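Local coordinates for pectate lyase II (Xanthomonas campestris pv. campestris, PDB 2QX3), which probably cleaves pectate by lyase chemistry, as a secreted parallel beta-helix enzyme of polysaccharide lyase family 1, at residues V40-G45 / K77-S82. Sequence-based numbering, arbitrary orientation. Where two conformers were deposited one is given.
Sequences VLNYTG and KGANGS
The Tyr-43 side chain leaves with CG trans to the main-chain nitrogen (chi1 172°), and Ser-82 OG is wedged between its own N and C (chi1 74°). These torsions bring CD2 of the Tyr-43 ring to 3.8 Å from Ser-82 OG, which approaches obliquely. Ser-82 OG donates a 2.7 Å hydrogen bond to Ala-79 O, reaching a lone pair of that oxygen. Ser-82 N also donates to Ala-79 O, closing the type II turn 79-82, so two bonds grip that one oxygen. Strands 39-43 and 74-78 are neighbouring parallel strands of the pectate lyase beta-helix. Lys-77 N donates to Leu-41 O at 2.9 Å. Lys-77 O then receives Tyr-43 N at 2.8 Å. Ala-79 N carries the pairing past the end of its strand with a 2.8 Å bond to Tyr-43 O. Ser-82 CB lies 3.3 Å from the same Tyr-43 O, and Ala-79 CB packs against it too. On one face of the ring, Gly-45 N sits above the plane toward the rim. Tyr-43 OH hydrogen-bonds to Ala-83 O, and Phe-86 meets the ring edge-to-face.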
# COMPACT_ATOMS: atom_id res chain seq x y z
N VAL A 40 14.77 -16.26 -1.41
CA VAL A 40 13.88 -16.05 -0.28
C VAL A 40 14.70 -15.55 0.89
O VAL A 40 15.67 -16.19 1.30
CB VAL A 40 13.12 -17.35 0.12
CG1 VAL A 40 12.16 -17.08 1.30
CG2 VAL A 40 12.36 -17.93 -1.06
N LEU A 41 14.31 -14.38 1.41
CA LEU A 41 14.97 -13.79 2.56
C LEU A 41 14.08 -13.81 3.79
O LEU A 41 12.99 -13.23 3.80
CB LEU A 41 15.43 -12.35 2.25
CG LEU A 41 16.25 -12.18 0.96
CD1 LEU A 41 16.43 -10.71 0.60
CD2 LEU A 41 17.60 -12.85 1.09
N ASN A 42 14.55 -14.50 4.82
CA ASN A 42 13.87 -14.55 6.10
C ASN A 42 14.47 -13.52 7.03
O ASN A 42 15.57 -13.70 7.55
CB ASN A 42 13.98 -15.97 6.70
CG ASN A 42 13.34 -16.08 8.08
OD1 ASN A 42 13.99 -16.49 9.04
ND2 ASN A 42 12.07 -15.71 8.18
N TYR A 43 13.74 -12.43 7.24
CA TYR A 43 14.22 -11.36 8.12
C TYR A 43 13.93 -11.62 9.60
O TYR A 43 12.78 -11.74 10.01
CB TYR A 43 13.66 -10.00 7.68
CG TYR A 43 13.97 -8.91 8.67
CD1 TYR A 43 15.28 -8.46 8.85
CD2 TYR A 43 12.97 -8.33 9.43
CE1 TYR A 43 15.58 -7.47 9.75
CE2 TYR A 43 13.26 -7.34 10.35
CZ TYR A 43 14.57 -6.91 10.49
OH TYR A 43 14.88 -5.93 11.39
N THR A 44 15.00 -11.65 10.39
CA THR A 44 14.93 -12.05 11.80
C THR A 44 15.20 -10.91 12.80
O THR A 44 15.06 -11.10 14.00
CB THR A 44 15.92 -13.20 12.09
OG1 THR A 44 17.25 -12.75 11.86
CG2 THR A 44 15.64 -14.41 11.19
N GLY A 45 15.58 -9.74 12.31
CA GLY A 45 15.85 -8.60 13.20
C GLY A 45 14.62 -8.18 13.99
O GLY A 45 13.49 -8.27 13.51
N LYS A 77 10.37 -12.00 3.55
CA LYS A 77 9.42 -12.32 4.61
C LYS A 77 9.98 -12.10 6.01
O LYS A 77 11.10 -12.52 6.31
CB LYS A 77 8.92 -13.76 4.46
CG LYS A 77 7.67 -14.03 5.28
CD LYS A 77 6.99 -15.32 4.88
CE LYS A 77 5.74 -15.52 5.71
NZ LYS A 77 6.02 -15.36 7.15
N GLY A 78 9.19 -11.45 6.86
CA GLY A 78 9.56 -11.26 8.24
C GLY A 78 9.26 -12.53 9.01
O GLY A 78 8.21 -13.14 8.84
N ALA A 79 10.21 -12.94 9.84
CA ALA A 79 9.93 -13.97 10.84
C ALA A 79 8.88 -13.43 11.83
O ALA A 79 8.68 -12.21 11.93
CB ALA A 79 11.21 -14.36 11.57
N ASN A 80 8.17 -14.32 12.51
CA ASN A 80 7.21 -13.88 13.51
C ASN A 80 7.93 -13.15 14.63
O ASN A 80 8.98 -13.59 15.09
CB ASN A 80 6.41 -15.06 14.06
CG ASN A 80 5.47 -15.66 13.03
OD1 ASN A 80 5.46 -16.88 12.83
ND2 ASN A 80 4.68 -14.81 12.37
N GLY A 81 7.36 -12.02 15.05
CA GLY A 81 7.98 -11.17 16.04
C GLY A 81 9.09 -10.27 15.50
O GLY A 81 9.66 -9.47 16.24
N SER A 82 9.41 -10.39 14.20
CA SER A 82 10.44 -9.53 13.60
C SER A 82 9.91 -8.12 13.44
O SER A 82 8.71 -7.92 13.21
CB SER A 82 10.93 -10.08 12.25
OG SER A 82 9.96 -9.88 11.23